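Local structure of periplasmic sugar-binding domain protein (Pseudomonas fluorescens Pf-5, 3H75) at residues M129-L134 with A172-V177; H135-V140 with D234-G239. The protein probably binds sugars in the periplasm through a two-domain alpha/beta architecture. One frame throughout, in Å; residues are numbered along the deposited sequence.

Interaction 1 of 2, residues M129-L134 with A172-V177; sequences MLKELL and AEHPQV
In the mixed-sheet domain, L134 of helix 122-137 lies against H174 and V177, with K131 beside the H174 ring, where helix 158-173 turns into strand 177-184 to complete a beta-alpha-beta crossover. A type I turn from H174 to V177 presents both residues to the helix. L134 turns one methyl chiefly to each. CD1 sits over one face of the H174 ring, 3.8 Å from the centroid and 17° off the normal, a CH-pi contact; CD2 meets V177 CG2 tip to tip at 3.5 Å. K131 approaches the same ring at its edge, its chain bent at the last two torsions (chi3 67°, chi4 68°), and binds it through water. That water accepts a bond from K131 NZ at 2.6 Å, donates one to E173 OE1, also at 2.6 Å, and lies 2.9 Å from H174 NE2. E173 OE1 is further bonded to the hydroxyl of Y127. Replacing H174 with an alanine would probably leave L134 CD1 without its aromatic face and the water with one anchor fewer. The chemistry is thus layered: methyl packing runs inward to buried V177, while lysine and glutamate, too far apart for a salt bridge, are coupled through a shared water.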
loop_
_atom_site.group_PDB
_atom_site.type_symbol
_atom_site.label_atom_id
_atom_site.label_comp_id
_atom_site.label_asym_id
_atom_site.label_seq_id
_atom_site.Cartn_x
_atom_site.Cartn_y
_atom_site.Cartn_z
HETATM N N MSE A 129 -12.398 -5.628 -0.490
HETATM C CA MSE A 129 -12.741 -5.205 -1.843
HETATM C C MSE A 129 -13.787 -6.102 -2.476
HETATM O O MSE A 129 -14.737 -5.606 -3.077
HETATM C CB MSE A 129 -11.514 -5.146 -2.749
HETATM C CG MSE A 129 -10.644 -3.915 -2.519
HETATM SE SE MSE A 129 -9.364 -3.643 -3.953
HETATM C CE MSE A 129 -8.142 -5.107 -3.540
ATOM N N LEU A 130 -13.636 -7.415 -2.348
ATOM C CA LEU A 130 -14.627 -8.297 -2.947
ATOM C C LEU A 130 -15.957 -8.186 -2.210
ATOM O O LEU A 130 -17.004 -8.137 -2.849
ATOM C CB LEU A 130 -14.159 -9.756 -2.959
ATOM C CG LEU A 130 -15.097 -10.650 -3.787
ATOM C CD1 LEU A 130 -15.136 -10.153 -5.224
ATOM C CD2 LEU A 130 -14.635 -12.087 -3.738
ATOM N N LYS A 131 -15.920 -8.143 -0.878
ATOM C CA LYS A 131 -17.165 -8.032 -0.113
ATOM C C LYS A 131 -17.920 -6.759 -0.492
ATOM O O LYS A 131 -19.144 -6.782 -0.647
ATOM C CB LYS A 131 -16.884 -8.045 1.394
ATOM C CG LYS A 131 -16.504 -9.415 1.925
ATOM C CD LYS A 131 -16.450 -9.438 3.446
ATOM C CE LYS A 131 -17.818 -9.257 4.081
ATOM N NZ LYS A 131 -18.726 -10.411 3.840
ATOM N N GLU A 132 -17.190 -5.658 -0.652
ATOM C CA GLU A 132 -17.797 -4.383 -1.025
ATOM C C GLU A 132 -18.376 -4.432 -2.434
ATOM O O GLU A 132 -19.476 -3.929 -2.681
ATOM C CB GLU A 132 -16.761 -3.260 -0.933
ATOM C CG GLU A 132 -16.496 -2.777 0.479
ATOM C CD GLU A 132 -17.676 -2.014 1.043
ATOM O OE1 GLU A 132 -17.971 -0.916 0.525
ATOM O OE2 GLU A 132 -18.313 -2.516 1.993
ATOM N N LEU A 133 -17.631 -5.026 -3.363
ATOM C CA LEU A 133 -18.102 -5.134 -4.740
ATOM C C LEU A 133 -19.390 -5.950 -4.776
ATOM O O LEU A 133 -20.350 -5.582 -5.458
ATOM C CB LEU A 133 -17.040 -5.796 -5.621
ATOM C CG LEU A 133 -15.822 -4.958 -6.016
ATOM C CD1 LEU A 133 -14.824 -5.857 -6.743
ATOM C CD2 LEU A 133 -16.245 -3.789 -6.909
ATOM N N LEU A 134 -19.406 -7.057 -4.039
ATOM C CA LEU A 134 -20.583 -7.917 -3.994
ATOM C C LEU A 134 -21.765 -7.162 -3.404
ATOM O O LEU A 134 -22.899 -7.300 -3.871
ATOM C CB LEU A 134 -20.290 -9.166 -3.159
ATOM C CG LEU A 134 -19.529 -10.262 -3.901
ATOM C CD1 LEU A 134 -19.119 -11.365 -2.927
ATOM C CD2 LEU A 134 -20.414 -10.826 -5.001
ATOM N N ALA A 172 -14.069 -17.972 -0.954
ATOM C CA ALA A 172 -14.459 -19.204 -0.284
ATOM C C ALA A 172 -15.800 -19.049 0.421
ATOM O O ALA A 172 -16.514 -20.024 0.625
ATOM C CB ALA A 172 -13.390 -19.616 0.719
ATOM N N GLU A 173 -16.135 -17.815 0.783
ATOM C CA GLU A 173 -17.380 -17.530 1.477
ATOM C C GLU A 173 -18.533 -17.274 0.521
ATOM O O GLU A 173 -19.691 -17.237 0.939
ATOM C CB GLU A 173 -17.195 -16.319 2.397
ATOM C CG GLU A 173 -16.109 -16.535 3.441
ATOM C CD GLU A 173 -15.814 -15.304 4.283
ATOM O OE1 GLU A 173 -16.314 -14.210 3.956
ATOM O OE2 GLU A 173 -15.064 -15.439 5.276
ATOM N N HIS A 174 -18.213 -17.113 -0.759
ATOM C CA HIS A 174 -19.222 -16.824 -1.772
ATOM C C HIS A 174 -19.075 -17.690 -3.020
ATOM O O HIS A 174 -18.610 -17.232 -4.060
ATOM C CB HIS A 174 -19.147 -15.342 -2.146
ATOM C CG HIS A 174 -19.449 -14.429 -1.002
ATOM N ND1 HIS A 174 -20.738 -14.113 -0.625
ATOM C CD2 HIS A 174 -18.634 -13.830 -0.103
ATOM C CE1 HIS A 174 -20.702 -13.360 0.461
ATOM N NE2 HIS A 174 -19.439 -13.176 0.799
ATOM N N PRO A 175 -19.485 -18.960 -2.930
ATOM C CA PRO A 175 -19.389 -19.879 -4.066
ATOM C C PRO A 175 -20.119 -19.426 -5.332
ATOM O O PRO A 175 -19.833 -19.922 -6.421
ATOM C CB PRO A 175 -19.926 -21.196 -3.498
ATOM C CG PRO A 175 -20.826 -20.766 -2.385
ATOM C CD PRO A 175 -20.068 -19.629 -1.754
ATOM N N GLN A 176 -21.050 -18.484 -5.199
ATOM C CA GLN A 176 -21.777 -17.987 -6.368
ATOM C C GLN A 176 -20.854 -17.150 -7.256
ATOM O O GLN A 176 -21.106 -16.989 -8.452
ATOM C CB GLN A 176 -22.987 -17.151 -5.941
ATOM C CG GLN A 176 -23.717 -16.511 -7.115
ATOM C CD GLN A 176 -25.005 -15.820 -6.713
ATOM O OE1 GLN A 176 -25.039 -15.043 -5.755
ATOM N NE2 GLN A 176 -26.073 -16.093 -7.455
ATOM N N VAL A 177 -19.788 -16.618 -6.667
ATOM C CA VAL A 177 -18.827 -15.821 -7.424
ATOM C C VAL A 177 -17.868 -16.768 -8.135
ATOM O O VAL A 177 -17.265 -17.646 -7.515
ATOM C CB VAL A 177 -18.018 -14.874 -6.502
ATOM C CG1 VAL A 177 -17.000 -14.091 -7.330
ATOM C CG2 VAL A 177 -18.961 -13.914 -5.784
HETATM O O HOH W 1 -18.578 -13.005 3.558
#

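Interaction 2 of 2, residues H135-V140 with D234-G239; sequences HKLGPV and DLLFSG
OD1 of D234 is gripped twice, by a salt bridge from R229 NE and a hydrogen bond from K230 N, just ahead of L236, whose methyl CD1 touches K136 and L137 at the end of helix 122-137. No hydrogen bond crosses between 135-140 and 234-239, and a single methyl makes nearly the whole contact. CD1 of L236 rests on the helix backbone as much as on side chains: it lies 3.5 Å from L137 N and 3.8 Å from K136 C. Two beta carbons also border it, K136 CB at 3.9 Å and L137 CB at 4.0 Å. The L236 side chain is aimed there by a CG that stands beside the backbone N, anti to the carbonyl carbon (chi1 -50°). Past its CB, the K136 chain departs from the strand, so its aliphatic root packs here and its amine does not. L137 turns its branch elsewhere, with CG anti to N, and reaches Q207 on the neighbouring strand. The helix then stops at G138, whose positive phi of 73° suits glycine; a beta carbon there would run into the ring of P139. L236 also packs on L208 and L133, whereas F237, next along the strand, faces helix 214-226. A largely parallel sheet covered by helices on both faces is typical of the three-layer alpha/beta domains of periplasmic binding proteins.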
loop_
_atom_site.group_PDB
_atom_site.type_symbol
_atom_site.label_atom_id
_atom_site.label_comp_id
_atom_site.label_asym_id
_atom_site.label_seq_id
_atom_site.Cartn_x
_atom_site.Cartn_y
_atom_site.Cartn_z
ATOM N N HIS A 135 -21.501 -6.358 -2.382
ATOM C CA HIS A 135 -22.573 -5.597 -1.755
ATOM C C HIS A 135 -23.200 -4.604 -2.727
ATOM O O HIS A 135 -24.426 -4.487 -2.812
ATOM C CB HIS A 135 -22.056 -4.840 -0.538
ATOM C CG HIS A 135 -23.135 -4.133 0.216
ATOM N ND1 HIS A 135 -24.131 -4.809 0.890
ATOM C CD2 HIS A 135 -23.415 -2.816 0.351
ATOM C CE1 HIS A 135 -24.978 -3.936 1.407
ATOM N NE2 HIS A 135 -24.566 -2.720 1.094
ATOM N N LYS A 136 -22.358 -3.889 -3.464
ATOM C CA LYS A 136 -22.846 -2.900 -4.415
ATOM C C LYS A 136 -23.543 -3.515 -5.626
ATOM O O LYS A 136 -24.484 -2.931 -6.164
ATOM C CB LYS A 136 -21.692 -1.996 -4.856
ATOM C CG LYS A 136 -21.079 -1.217 -3.699
ATOM C CD LYS A 136 -19.980 -0.282 -4.165
ATOM C CE LYS A 136 -19.310 0.399 -2.985
ATOM N NZ LYS A 136 -20.278 1.174 -2.166
ATOM N N LEU A 137 -23.091 -4.689 -6.059
ATOM C CA LEU A 137 -23.720 -5.344 -7.201
ATOM C C LEU A 137 -25.158 -5.707 -6.845
ATOM O O LEU A 137 -26.062 -5.615 -7.681
ATOM C CB LEU A 137 -22.955 -6.615 -7.589
ATOM C CG LEU A 137 -23.533 -7.358 -8.796
ATOM C CD1 LEU A 137 -23.390 -6.482 -10.032
ATOM C CD2 LEU A 137 -22.804 -8.687 -9.003
ATOM N N GLY A 138 -25.357 -6.122 -5.597
ATOM C CA GLY A 138 -26.681 -6.499 -5.138
ATOM C C GLY A 138 -27.172 -7.819 -5.697
ATOM O O GLY A 138 -26.418 -8.547 -6.349
ATOM N N PRO A 139 -28.443 -8.157 -5.447
ATOM C CA PRO A 139 -29.111 -9.380 -5.894
ATOM C C PRO A 139 -29.044 -9.648 -7.396
ATOM O O PRO A 139 -28.807 -8.747 -8.199
ATOM C CB PRO A 139 -30.542 -9.174 -5.412
ATOM C CG PRO A 139 -30.331 -8.460 -4.123
ATOM C CD PRO A 139 -29.298 -7.424 -4.498
ATOM N N VAL A 140 -29.285 -10.907 -7.741
ATOM C CA VAL A 140 -29.264 -11.419 -9.102
ATOM C C VAL A 140 -29.220 -12.958 -9.074
ATOM O O VAL A 140 -29.564 -13.605 -10.064
ATOM C CB VAL A 140 -28.026 -10.900 -9.884
ATOM C CG1 VAL A 140 -26.737 -11.426 -9.250
ATOM C CG2 VAL A 140 -28.119 -11.327 -11.340
ATOM N N ASP A 234 -22.917 -1.394 -14.946
ATOM C CA ASP A 234 -23.081 -2.806 -15.281
ATOM C C ASP A 234 -21.826 -3.645 -15.041
ATOM O O ASP A 234 -21.849 -4.868 -15.182
ATOM C CB ASP A 234 -23.534 -2.964 -16.740
ATOM C CG ASP A 234 -22.571 -2.331 -17.727
ATOM O OD1 ASP A 234 -21.390 -2.735 -17.761
ATOM O OD2 ASP A 234 -22.999 -1.429 -18.479
ATOM N N LEU A 235 -20.736 -2.983 -14.673
ATOM C CA LEU A 235 -19.472 -3.657 -14.404
ATOM C C LEU A 235 -18.835 -2.886 -13.256
ATOM O O LEU A 235 -18.555 -1.695 -13.385
ATOM C CB LEU A 235 -18.582 -3.610 -15.650
ATOM C CG LEU A 235 -17.243 -4.346 -15.616
ATOM C CD1 LEU A 235 -17.464 -5.817 -15.286
ATOM C CD2 LEU A 235 -16.547 -4.200 -16.965
ATOM N N LEU A 236 -18.616 -3.556 -12.127
ATOM C CA LEU A 236 -18.057 -2.888 -10.956
ATOM C C LEU A 236 -16.587 -3.195 -10.707
ATOM O O LEU A 236 -16.172 -4.354 -10.726
ATOM C CB LEU A 236 -18.885 -3.243 -9.721
ATOM C CG LEU A 236 -20.402 -3.070 -9.888
ATOM C CD1 LEU A 236 -21.067 -3.215 -8.527
ATOM C CD2 LEU A 236 -20.731 -1.699 -10.489
ATOM N N PHE A 237 -15.824 -2.135 -10.445
ATOM C CA PHE A 237 -14.381 -2.204 -10.220
ATOM C C PHE A 237 -13.944 -1.773 -8.827
ATOM O O PHE A 237 -14.517 -0.853 -8.237
ATOM C CB PHE A 237 -13.664 -1.272 -11.201
ATOM C CG PHE A 237 -13.813 -1.660 -12.633
ATOM C CD1 PHE A 237 -12.776 -2.310 -13.291
ATOM C CD2 PHE A 237 -14.979 -1.363 -13.336
ATOM C CE1 PHE A 237 -12.888 -2.660 -14.630
ATOM C CE2 PHE A 237 -15.104 -1.711 -14.681
ATOM C CZ PHE A 237 -14.056 -2.361 -15.327
ATOM N N SER A 238 -12.902 -2.430 -8.321
ATOM C CA SER A 238 -12.312 -2.078 -7.034
ATOM C C SER A 238 -10.826 -1.794 -7.260
ATOM O O SER A 238 -10.224 -2.274 -8.231
ATOM C CB SER A 238 -12.456 -3.221 -6.021
ATOM O OG SER A 238 -11.628 -4.327 -6.359
ATOM N N GLY A 239 -10.239 -1.014 -6.360
ATOM C CA GLY A 239 -8.825 -0.698 -6.460
ATOM C C GLY A 239 -8.233 -0.311 -5.118
ATOM O O GLY A 239 -8.961 -0.125 -4.139
#

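Both contacts hang on helix 122-137, and they show how one helix serves different neighbours along its length. Interaction 1 ties its flank to the edge of the sheet, at the entry to outermost strand 177-184; interaction 2 lays its last turn on strand 236-240, inside the sheet. Each is partly buried, with a buried aliphatic residue contributed by the second segment. The larger contact, interaction 1, adds an aromatic face and a water-linked polar rim, whereas interaction 2 is van der Waals contact alone, one leucine methyl against helix backbone and beta carbons. The two join directly beneath the helix, where the selenium of M129, a selenomethionine, packs 3.4 Å from S238 OG, and L133 lies against the same strand.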